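Local coordinates for protein fatty acid synthase 1, isoform A (Drosophila melanogaster, PDB 6FN6) that probably makes long-chain saturated fatty acids from acetyl-CoA and malonyl-CoA with NADPH, and is represented here by its dehydratase, enoylreductase and ketoreductase region, at residues T25-I30 with Q250-T255; R139-D144 with N186-Y191; D18-G23 with G147-I152; V11-E16 with T69-N74. All coordinates share one frame; numbering follows the deposited sequence.

Contact 1: T25-I30 with Q250-T255; sequences TIDGRI and QRRPGT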
# COMPACT_ATOMS: atom_id res chain seq x y z
N THR A 25 -18.18 -8.50 -29.28
CA THR A 25 -19.39 -8.81 -28.53
C THR A 25 -19.09 -9.85 -27.45
O THR A 25 -18.50 -10.89 -27.73
CB THR A 25 -20.51 -9.33 -29.46
OG1 THR A 25 -20.83 -8.32 -30.43
CG2 THR A 25 -21.77 -9.69 -28.68
N ILE A 26 -19.49 -9.56 -26.22
CA ILE A 26 -19.24 -10.45 -25.10
C ILE A 26 -20.55 -10.76 -24.40
O ILE A 26 -21.22 -9.87 -23.89
CB ILE A 26 -18.23 -9.84 -24.10
CG1 ILE A 26 -16.95 -9.39 -24.80
CG2 ILE A 26 -17.92 -10.83 -22.98
CD1 ILE A 26 -16.13 -10.52 -25.38
N ASP A 27 -20.91 -12.04 -24.36
CA ASP A 27 -22.10 -12.49 -23.66
C ASP A 27 -23.34 -11.73 -24.14
O ASP A 27 -24.16 -11.29 -23.34
CB ASP A 27 -21.93 -12.31 -22.15
CG ASP A 27 -22.94 -13.11 -21.34
OD1 ASP A 27 -23.69 -13.90 -21.94
OD2 ASP A 27 -22.97 -12.96 -20.11
N GLY A 28 -23.47 -11.59 -25.46
CA GLY A 28 -24.65 -10.99 -26.05
C GLY A 28 -24.72 -9.48 -25.99
O GLY A 28 -25.79 -8.89 -26.18
N ARG A 29 -23.59 -8.84 -25.71
CA ARG A 29 -23.54 -7.39 -25.68
C ARG A 29 -22.20 -6.85 -26.16
O ARG A 29 -21.16 -7.50 -26.01
CB ARG A 29 -23.83 -6.89 -24.25
CG ARG A 29 -23.25 -7.77 -23.15
CD ARG A 29 -23.68 -7.33 -21.75
NE ARG A 29 -23.23 -8.29 -20.73
CZ ARG A 29 -22.07 -8.22 -20.07
NH1 ARG A 29 -21.22 -7.23 -20.30
NH2 ARG A 29 -21.77 -9.15 -19.17
N ILE A 30 -22.22 -5.67 -26.77
CA ILE A 30 -21.01 -5.04 -27.29
C ILE A 30 -20.26 -4.40 -26.13
O ILE A 30 -20.80 -3.56 -25.41
CB ILE A 30 -21.33 -4.01 -28.38
CG1 ILE A 30 -22.06 -4.68 -29.55
CG2 ILE A 30 -20.05 -3.32 -28.87
CD1 ILE A 30 -22.62 -3.70 -30.57
N GLN A 250 -19.67 -11.78 -14.55
CA GLN A 250 -21.06 -12.19 -14.38
C GLN A 250 -21.71 -12.50 -15.73
O GLN A 250 -21.55 -11.74 -16.69
CB GLN A 250 -21.87 -11.11 -13.67
CG GLN A 250 -21.33 -10.71 -12.30
CD GLN A 250 -22.12 -9.56 -11.69
OE1 GLN A 250 -23.09 -9.08 -12.28
NE2 GLN A 250 -21.70 -9.13 -10.51
N ARG A 251 -22.44 -13.60 -15.80
CA ARG A 251 -23.17 -13.95 -17.01
C ARG A 251 -24.61 -13.48 -16.86
O ARG A 251 -25.25 -13.71 -15.84
CB ARG A 251 -23.13 -15.46 -17.26
CG ARG A 251 -21.74 -16.02 -17.50
CD ARG A 251 -21.11 -15.48 -18.78
NE ARG A 251 -21.87 -15.86 -19.97
CZ ARG A 251 -21.71 -17.00 -20.63
NH1 ARG A 251 -20.82 -17.90 -20.21
NH2 ARG A 251 -22.44 -17.26 -21.70
N ARG A 252 -25.12 -12.81 -17.90
CA ARG A 252 -26.47 -12.26 -17.86
C ARG A 252 -27.45 -13.39 -17.59
O ARG A 252 -27.23 -14.52 -18.04
CB ARG A 252 -26.83 -11.56 -19.17
CG ARG A 252 -25.85 -10.48 -19.61
CD ARG A 252 -26.14 -10.02 -21.03
NE ARG A 252 -27.40 -9.29 -21.12
CZ ARG A 252 -28.02 -8.99 -22.25
NH1 ARG A 252 -27.50 -9.37 -23.42
NH2 ARG A 252 -29.15 -8.32 -22.23
N PRO A 253 -28.54 -13.10 -16.86
CA PRO A 253 -29.50 -14.18 -16.65
C PRO A 253 -30.18 -14.54 -17.96
O PRO A 253 -31.19 -13.94 -18.32
CB PRO A 253 -30.48 -13.59 -15.64
CG PRO A 253 -30.43 -12.12 -15.90
CD PRO A 253 -29.01 -11.82 -16.32
N GLY A 254 -29.61 -15.52 -18.65
CA GLY A 254 -30.08 -15.91 -19.97
C GLY A 254 -31.57 -16.13 -20.04
O GLY A 254 -32.18 -16.70 -19.13
N THR A 255 -32.17 -15.67 -21.13
CA THR A 255 -33.61 -15.79 -21.32
C THR A 255 -33.96 -17.12 -21.98
O THR A 255 -34.97 -17.23 -22.68
CB THR A 255 -34.16 -14.65 -22.19
OG1 THR A 255 -33.55 -14.70 -23.48
CG2 THR A 255 -33.85 -13.30 -21.55
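Asp-27 grips the 250-255 loop through a carboxylate oxygen that serves two partners. The charged one is Arg-251, whose NE forms a salt bridge with OD2 of Asp-27 at 3.1 Å. The carboxylate and guanidinium planes stand 85° apart, so the groups meet crosswise and not as a flat, two-pronged pair. Arg-251 can reach the acid because its chain bends at both chi2 and chi3. The second partner is a backbone group: N of Arg-252 donates a hydrogen bond to Asp-27 OD2 at 3.1 Å, arriving on the syn side, 26° out of the carboxylate plane. Asp-27 holds CG anti to its own N (chi1 -163°), which carries CG toward the 250-255 loop.

Van der Waals packing comes from two arginine chains sliding past each other in opposite directions, with CD of Arg-29 3.7 Å from CD of Arg-252. The latter atom also sits in plane at the edge of the Arg-29 guanidinium.

Ile-26 and Arg-29 pair their backbones in both directions, making a two-residue hairpin with Asp-27 and Gly-28 at its tip. Asp-27 and Gly-28 both have positive phi, which glycine tolerates easily.

With NE of Arg-29 and NE of Arg-252 4.3 Å apart, one acid, paired with Arg-251, lies near two further arginines. Its negative charge is likely to offset part of their repulsion where the two predicted hotdog halves of the dehydratase meet.

Contact 2: R139-D144 with N186-Y191; sequences RLRGYD and NLRELY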
# COMPACT_ATOMS: atom_id res chain seq x y z
N ARG A 139 -16.76 -19.35 -28.02
CA ARG A 139 -18.21 -19.18 -28.03
C ARG A 139 -18.86 -19.85 -26.83
O ARG A 139 -19.74 -19.28 -26.18
CB ARG A 139 -18.82 -19.74 -29.32
CG ARG A 139 -18.94 -18.73 -30.45
CD ARG A 139 -19.97 -19.17 -31.49
NE ARG A 139 -19.67 -20.50 -32.04
CZ ARG A 139 -18.86 -20.72 -33.07
NH1 ARG A 139 -18.23 -19.72 -33.67
NH2 ARG A 139 -18.66 -21.97 -33.49
N LEU A 140 -18.42 -21.07 -26.53
CA LEU A 140 -18.98 -21.82 -25.42
C LEU A 140 -18.73 -21.13 -24.09
O LEU A 140 -19.46 -21.33 -23.12
CB LEU A 140 -18.41 -23.24 -25.38
CG LEU A 140 -19.22 -24.30 -26.12
CD1 LEU A 140 -19.35 -23.98 -27.60
CD2 LEU A 140 -18.58 -25.66 -25.92
N ARG A 141 -17.67 -20.32 -24.04
CA ARG A 141 -17.32 -19.62 -22.81
C ARG A 141 -18.08 -18.31 -22.64
O ARG A 141 -18.15 -17.77 -21.54
CB ARG A 141 -15.82 -19.35 -22.78
CG ARG A 141 -14.96 -20.60 -22.87
CD ARG A 141 -13.56 -20.31 -22.37
NE ARG A 141 -12.58 -21.29 -22.83
CZ ARG A 141 -11.32 -21.33 -22.40
NH1 ARG A 141 -10.88 -20.46 -21.50
NH2 ARG A 141 -10.49 -22.25 -22.88
N GLY A 142 -18.66 -17.80 -23.72
CA GLY A 142 -19.41 -16.56 -23.67
C GLY A 142 -18.95 -15.49 -24.64
O GLY A 142 -19.66 -14.52 -24.89
N TYR A 143 -17.74 -15.66 -25.18
CA TYR A 143 -17.20 -14.70 -26.14
C TYR A 143 -17.86 -14.86 -27.50
O TYR A 143 -17.76 -15.92 -28.12
CB TYR A 143 -15.69 -14.87 -26.29
CG TYR A 143 -14.91 -14.83 -24.99
CD1 TYR A 143 -14.47 -13.63 -24.46
CD2 TYR A 143 -14.61 -16.00 -24.31
CE1 TYR A 143 -13.75 -13.59 -23.28
CE2 TYR A 143 -13.89 -15.98 -23.13
CZ TYR A 143 -13.46 -14.77 -22.62
OH TYR A 143 -12.75 -14.75 -21.44
N ASP A 144 -18.51 -13.80 -27.97
CA ASP A 144 -19.17 -13.83 -29.27
C ASP A 144 -18.45 -12.93 -30.27
O ASP A 144 -19.04 -12.01 -30.83
CB ASP A 144 -20.63 -13.38 -29.12
CG ASP A 144 -21.36 -14.16 -28.04
OD1 ASP A 144 -21.72 -15.33 -28.29
OD2 ASP A 144 -21.57 -13.61 -26.94
N ASN A 186 -7.54 -23.03 -18.12
CA ASN A 186 -8.15 -24.36 -18.06
C ASN A 186 -9.66 -24.27 -17.86
O ASN A 186 -10.42 -25.00 -18.49
CB ASN A 186 -7.51 -25.18 -16.94
CG ASN A 186 -7.83 -26.66 -17.06
OD1 ASN A 186 -8.80 -27.05 -17.71
ND2 ASN A 186 -7.00 -27.49 -16.44
N LEU A 187 -10.09 -23.39 -16.96
CA LEU A 187 -11.51 -23.22 -16.69
C LEU A 187 -12.21 -22.59 -17.89
O LEU A 187 -11.81 -21.53 -18.36
CB LEU A 187 -11.72 -22.37 -15.43
CG LEU A 187 -13.14 -22.25 -14.89
CD1 LEU A 187 -13.68 -23.59 -14.43
CD2 LEU A 187 -13.20 -21.23 -13.76
N ARG A 188 -13.25 -23.25 -18.37
CA ARG A 188 -13.97 -22.81 -19.57
C ARG A 188 -15.11 -21.86 -19.22
O ARG A 188 -16.27 -22.17 -19.45
CB ARG A 188 -14.51 -24.01 -20.33
CG ARG A 188 -13.49 -25.09 -20.62
CD ARG A 188 -14.14 -26.28 -21.31
NE ARG A 188 -14.53 -25.99 -22.68
CZ ARG A 188 -15.32 -26.77 -23.42
NH1 ARG A 188 -15.81 -27.89 -22.91
NH2 ARG A 188 -15.62 -26.42 -24.66
N GLU A 189 -14.76 -20.71 -18.66
CA GLU A 189 -15.75 -19.71 -18.28
C GLU A 189 -15.37 -18.35 -18.84
O GLU A 189 -14.31 -18.19 -19.44
CB GLU A 189 -15.87 -19.65 -16.76
CG GLU A 189 -16.48 -20.88 -16.11
CD GLU A 189 -17.90 -21.15 -16.56
OE1 GLU A 189 -18.33 -22.32 -16.49
OE2 GLU A 189 -18.58 -20.20 -16.99
N LEU A 190 -16.24 -17.36 -18.65
CA LEU A 190 -16.02 -16.03 -19.20
C LEU A 190 -15.06 -15.23 -18.32
O LEU A 190 -15.35 -14.97 -17.15
CB LEU A 190 -17.35 -15.29 -19.36
CG LEU A 190 -17.28 -13.91 -20.01
CD1 LEU A 190 -16.75 -14.00 -21.44
CD2 LEU A 190 -18.65 -13.24 -20.00
N TYR A 191 -13.93 -14.85 -18.91
CA TYR A 191 -12.94 -14.00 -18.24
C TYR A 191 -12.83 -12.65 -18.94
O TYR A 191 -12.81 -12.59 -20.17
CB TYR A 191 -11.57 -14.67 -18.23
CG TYR A 191 -11.37 -15.75 -17.19
CD1 TYR A 191 -11.08 -15.42 -15.87
CD2 TYR A 191 -11.46 -17.09 -17.53
CE1 TYR A 191 -10.88 -16.40 -14.92
CE2 TYR A 191 -11.27 -18.08 -16.58
CZ TYR A 191 -10.98 -17.72 -15.28
OH TYR A 191 -10.79 -18.70 -14.33
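Tyr-143 makes the polar bond of this contact: its OH donates to the carbonyl O of Tyr-191 at 2.5 Å. The hydroxyl comes in the carbonyl plane, on a lone pair, with a C=O...O angle of 118°. One face of the same ring receives Leu-190, whose CD1 lies over the centre, 3.6 Å from the centroid, in a CH-pi contact. Leu-190 turns CG anti to its own N (chi1 -176°), to the side from which CD1 reaches the ring. A phenylalanine in place of Tyr-143 would lack the hydroxyl and would probably leave the Tyr-191 carbonyl without this donor.

Arg-141 runs extended across Arg-188 at about a right angle, its CD 3.8 Å from CA of Arg-188, which lies over one face of the Arg-141 guanidinium. Glu-137 salt-bridges both, taking NE of Arg-141 on one carboxylate oxygen and NH2 of Arg-188 on the other, which probably eases their repulsion.

Farther out, Gly-142 ends helix 131-141 in a Schellman motif, its N bonded back to O of Arg-139. Glycine suits the place, since a CB would jam against the preceding carbonyl O. This helix end, turning into strand 143-145, belongs to the predicted C-terminal hotdog fold of the dehydratase; the Tyr-143 side chain lies about 7 Å from that of His-24 and about 8 Å from that of Asp-175, the predicted active-site residues.

Contact 3: D18-G23 with G147-I152; sequences DAFLAG and GIFRGI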
# COMPACT_ATOMS: atom_id res chain seq x y z
N ASP A 18 -15.47 3.50 -36.58
CA ASP A 18 -15.68 2.85 -35.29
C ASP A 18 -16.60 1.63 -35.39
O ASP A 18 -16.84 0.94 -34.40
CB ASP A 18 -16.26 3.86 -34.29
CG ASP A 18 -15.32 5.01 -34.02
OD1 ASP A 18 -14.09 4.78 -33.96
OD2 ASP A 18 -15.80 6.16 -33.88
N ALA A 19 -17.09 1.37 -36.60
CA ALA A 19 -18.07 0.30 -36.82
C ALA A 19 -17.55 -1.06 -36.38
O ALA A 19 -18.31 -1.88 -35.86
CB ALA A 19 -18.47 0.26 -38.29
N PHE A 20 -16.26 -1.32 -36.61
CA PHE A 20 -15.66 -2.61 -36.30
C PHE A 20 -15.86 -3.04 -34.84
O PHE A 20 -15.87 -4.24 -34.54
CB PHE A 20 -14.16 -2.58 -36.62
CG PHE A 20 -13.35 -1.82 -35.61
CD1 PHE A 20 -13.27 -0.44 -35.67
CD2 PHE A 20 -12.67 -2.48 -34.60
CE1 PHE A 20 -12.52 0.27 -34.75
CE2 PHE A 20 -11.92 -1.78 -33.68
CZ PHE A 20 -11.85 -0.40 -33.75
N LEU A 21 -16.03 -2.07 -33.95
CA LEU A 21 -16.11 -2.36 -32.52
C LEU A 21 -17.25 -3.31 -32.18
O LEU A 21 -17.23 -3.98 -31.14
CB LEU A 21 -16.28 -1.05 -31.73
CG LEU A 21 -15.09 -0.09 -31.77
CD1 LEU A 21 -15.47 1.26 -31.18
CD2 LEU A 21 -13.89 -0.67 -31.03
N ALA A 22 -18.25 -3.38 -33.05
CA ALA A 22 -19.38 -4.27 -32.84
C ALA A 22 -18.92 -5.73 -32.79
O ALA A 22 -19.60 -6.59 -32.22
CB ALA A 22 -20.43 -4.07 -33.92
N GLY A 23 -17.78 -6.00 -33.41
CA GLY A 23 -17.23 -7.34 -33.43
C GLY A 23 -16.83 -7.86 -32.07
O GLY A 23 -16.78 -9.07 -31.84
N GLY A 147 -16.26 -10.39 -37.03
CA GLY A 147 -15.46 -9.53 -37.88
C GLY A 147 -13.96 -9.66 -37.66
O GLY A 147 -13.44 -10.77 -37.51
N ILE A 148 -13.27 -8.53 -37.63
CA ILE A 148 -11.81 -8.53 -37.55
C ILE A 148 -11.32 -8.98 -36.18
O ILE A 148 -10.14 -9.27 -36.00
CB ILE A 148 -11.25 -7.14 -37.91
CG1 ILE A 148 -11.74 -6.08 -36.92
CG2 ILE A 148 -11.63 -6.77 -39.34
CD1 ILE A 148 -11.08 -4.73 -37.10
N PHE A 149 -12.23 -9.03 -35.20
CA PHE A 149 -11.87 -9.53 -33.88
C PHE A 149 -11.72 -11.04 -33.89
O PHE A 149 -11.29 -11.64 -32.90
CB PHE A 149 -12.92 -9.11 -32.84
CG PHE A 149 -12.76 -7.70 -32.35
CD1 PHE A 149 -11.97 -7.42 -31.24
CD2 PHE A 149 -13.39 -6.64 -32.99
CE1 PHE A 149 -11.82 -6.13 -30.78
CE2 PHE A 149 -13.24 -5.35 -32.53
CZ PHE A 149 -12.45 -5.09 -31.43
N ARG A 150 -12.09 -11.67 -35.00
CA ARG A 150 -11.81 -13.09 -35.19
C ARG A 150 -10.44 -13.23 -35.85
O ARG A 150 -10.31 -13.78 -36.94
CB ARG A 150 -12.90 -13.75 -36.04
CG ARG A 150 -14.13 -14.16 -35.24
CD ARG A 150 -15.24 -14.67 -36.14
NE ARG A 150 -14.89 -15.91 -36.83
CZ ARG A 150 -15.30 -17.12 -36.47
NH1 ARG A 150 -16.09 -17.29 -35.41
NH2 ARG A 150 -14.92 -18.18 -37.17
N GLY A 151 -9.41 -12.72 -35.18
CA GLY A 151 -8.09 -12.58 -35.76
C GLY A 151 -7.09 -13.68 -35.43
O GLY A 151 -5.96 -13.65 -35.92
N ILE A 152 -7.49 -14.63 -34.59
CA ILE A 152 -6.65 -15.78 -34.33
C ILE A 152 -6.77 -16.77 -35.48
O ILE A 152 -7.76 -17.50 -35.59
CB ILE A 152 -7.01 -16.46 -32.99
CG1 ILE A 152 -6.84 -15.47 -31.84
CG2 ILE A 152 -6.14 -17.70 -32.77
CD1 ILE A 152 -7.33 -15.98 -30.49
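Phe-20 and Phe-149 meet rim to rim, their planes only 11° apart and their centroids separated by 6.0 Å, so neither ring covers the other. The touching rim atoms are CD2 of Phe-20 and CE2 of Phe-149, 3.6 Å apart. One face of the Phe-20 ring carries CG of its neighbour Leu-21, offset toward the rim. At the edge of Phe-149, near its plane, lies O of Phe-20, 3.5 Å from CE2; the slightly positive ring edge suits a carbonyl that also accepts from N of Gly-23.

The first torsion of Phe-20 (chi1 75°) turns CG to the side where CD1 of Ile-148 lies, 4.0 Å from CG. Gly-23 presses its bare backbone on Phe-149, C to CD2 at 3.8 Å; a side chain there would point at the ring, so a glycine suits the place.

Loop 18-23 of the predicted N-terminal hotdog fold thus meets loop 147-152 of the predicted C-terminal one. The first leads into strand 24-26 and the second follows its partner strand 143-145. Phe-149 also meets the ring of His-24, the predicted proton acceptor. Helix 170-183 lies alongside, touching Phe-20 through Ile-171, Ile-148 through Ser-172 and Phe-149 through Asp-175, the predicted proton donor.

Contact 4: V11-E16 with T69-N74; sequences VDLSKE and TILNKN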
# COMPACT_ATOMS: atom_id res chain seq x y z
N VAL A 11 -16.74 8.10 -29.76
CA VAL A 11 -16.82 7.00 -30.71
C VAL A 11 -18.28 6.66 -30.98
O VAL A 11 -19.08 6.50 -30.06
CB VAL A 11 -16.03 5.76 -30.21
CG1 VAL A 11 -14.57 6.11 -29.99
CG2 VAL A 11 -16.64 5.20 -28.94
N ASP A 12 -18.61 6.56 -32.27
CA ASP A 12 -19.97 6.27 -32.71
C ASP A 12 -19.97 5.09 -33.67
O ASP A 12 -19.41 5.16 -34.76
CB ASP A 12 -20.58 7.50 -33.38
CG ASP A 12 -22.02 7.27 -33.83
OD1 ASP A 12 -22.63 6.28 -33.38
OD2 ASP A 12 -22.53 8.08 -34.63
N LEU A 13 -20.61 3.99 -33.26
CA LEU A 13 -20.61 2.77 -34.05
C LEU A 13 -21.39 2.94 -35.36
O LEU A 13 -21.36 2.05 -36.22
CB LEU A 13 -21.21 1.61 -33.25
CG LEU A 13 -20.23 0.86 -32.34
CD1 LEU A 13 -19.56 1.80 -31.33
CD2 LEU A 13 -20.93 -0.28 -31.63
N SER A 14 -22.08 4.06 -35.52
CA SER A 14 -22.76 4.36 -36.77
C SER A 14 -21.78 4.79 -37.85
O SER A 14 -22.09 4.72 -39.04
CB SER A 14 -23.82 5.44 -36.56
OG SER A 14 -24.86 4.98 -35.72
N LYS A 15 -20.60 5.24 -37.44
CA LYS A 15 -19.59 5.72 -38.38
C LYS A 15 -18.68 4.57 -38.82
O LYS A 15 -18.48 3.60 -38.09
CB LYS A 15 -18.76 6.84 -37.75
CG LYS A 15 -17.91 7.61 -38.76
CD LYS A 15 -17.16 8.77 -38.11
CE LYS A 15 -16.03 8.29 -37.21
NZ LYS A 15 -15.49 9.38 -36.36
N GLU A 16 -18.15 4.68 -40.04
CA GLU A 16 -17.34 3.61 -40.63
C GLU A 16 -16.09 3.28 -39.82
O GLU A 16 -15.71 2.12 -39.71
CB GLU A 16 -16.94 3.98 -42.06
CG GLU A 16 -16.12 5.26 -42.17
CD GLU A 16 -15.88 5.68 -43.61
OE1 GLU A 16 -16.35 4.96 -44.53
OE2 GLU A 16 -15.23 6.72 -43.83
N THR A 69 -17.42 -1.25 -20.41
CA THR A 69 -18.20 -0.24 -21.12
C THR A 69 -19.07 -0.93 -22.15
O THR A 69 -18.57 -1.53 -23.10
CB THR A 69 -17.33 0.82 -21.82
OG1 THR A 69 -16.36 1.35 -20.91
CG2 THR A 69 -18.18 1.96 -22.35
N ILE A 70 -20.38 -0.86 -21.94
CA ILE A 70 -21.33 -1.50 -22.82
C ILE A 70 -21.79 -0.47 -23.84
O ILE A 70 -22.06 0.68 -23.49
CB ILE A 70 -22.51 -2.08 -22.03
CG1 ILE A 70 -22.01 -3.22 -21.14
CG2 ILE A 70 -23.61 -2.57 -22.97
CD1 ILE A 70 -23.07 -3.81 -20.22
N LEU A 71 -21.87 -0.88 -25.11
CA LEU A 71 -22.34 0.01 -26.16
C LEU A 71 -23.59 -0.58 -26.80
O LEU A 71 -23.73 -1.80 -26.92
CB LEU A 71 -21.25 0.21 -27.22
CG LEU A 71 -19.82 0.43 -26.71
CD1 LEU A 71 -18.86 0.57 -27.88
CD2 LEU A 71 -19.74 1.64 -25.80
N ASN A 72 -24.51 0.30 -27.21
CA ASN A 72 -25.71 -0.12 -27.92
C ASN A 72 -25.47 -0.12 -29.43
O ASN A 72 -24.33 -0.16 -29.88
CB ASN A 72 -26.88 0.81 -27.57
CG ASN A 72 -27.18 0.82 -26.08
OD1 ASN A 72 -27.19 1.87 -25.44
ND2 ASN A 72 -27.43 -0.36 -25.52
N LYS A 73 -26.55 -0.12 -30.22
CA LYS A 73 -26.41 -0.07 -31.67
C LYS A 73 -26.03 1.34 -32.12
O LYS A 73 -25.03 1.52 -32.82
CB LYS A 73 -27.72 -0.49 -32.34
CG LYS A 73 -27.68 -0.42 -33.86
CD LYS A 73 -28.82 -1.20 -34.49
CE LYS A 73 -28.71 -1.22 -36.01
NZ LYS A 73 -29.80 -2.03 -36.63
N ASN A 74 -26.82 2.33 -31.72
CA ASN A 74 -26.50 3.72 -32.01
C ASN A 74 -25.16 4.06 -31.37
O ASN A 74 -24.26 4.58 -32.02
CB ASN A 74 -27.62 4.66 -31.52
CG ASN A 74 -28.01 4.41 -30.08
OD1 ASN A 74 -28.29 3.28 -29.68
ND2 ASN A 74 -28.04 5.48 -29.29
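Leu-13 and Leu-71 cross at about a right angle, joining a type I turn to a short edge strand of the predicted N-terminal hotdog fold. They touch at their branch ends, CD1 of Leu-13 to CD1 of Leu-71, 3.7 Å apart. Leu-13 sets CG anti to its carbonyl carbon (chi1 -85°), which carries CG toward Leu-71. Its other methyl, CD2, lies 3.8 Å from O of Asn-72, and its CB is an equal 3.8 Å from O of Lys-73, so one leucine spans three consecutive residues of 69-74. A branched apolar residue suits this place, because Ile-30 of the neighbouring strand also packs on both leucines.

Asp-12 starts the turn where strand 7-12 ends, with its own N bonded to OD2 of Asp-18. Its side chain makes an Asx turn, in which N of Ser-14 reaches OD1 of Asp-12 at 3.1 Å, from above the carboxylate plane, 77° out of it. An alanine in place of Asp-12 would lack the carboxylate and would probably leave the N-H of Ser-14 without its acceptor, making the turn less rigid.

The close approach of that carboxylate to O of Asn-74 pairs two acceptors beside a poorly ordered residue and is doubtful. The turn itself is closed by the backbone bond from N of Lys-15 to O of Asp-12, 2.9 Å long.

Contacts 1 and 4 lie at the surface, whereas contacts 2 and 3 are partly buried, and the chemistry follows. Contact 1 is charged, contact 4 combines a small apolar touch with a polar turn, contact 2 mixes a hydroxyl bond with aromatic and arginine packing, and contact 3 has no hydrogen bond between its segments. Contacts 1 and 3 each join the two predicted hotdog halves; contact 2 stays within the C-terminal half and contact 4 within the N-terminal one. A small antiparallel sheet ties contacts 1, 2 and 4 together: N of Asp-27 bonds to O of Gly-142, and O of Ile-30 to N of Leu-71. Asp-18 connects contact 3 to contact 4.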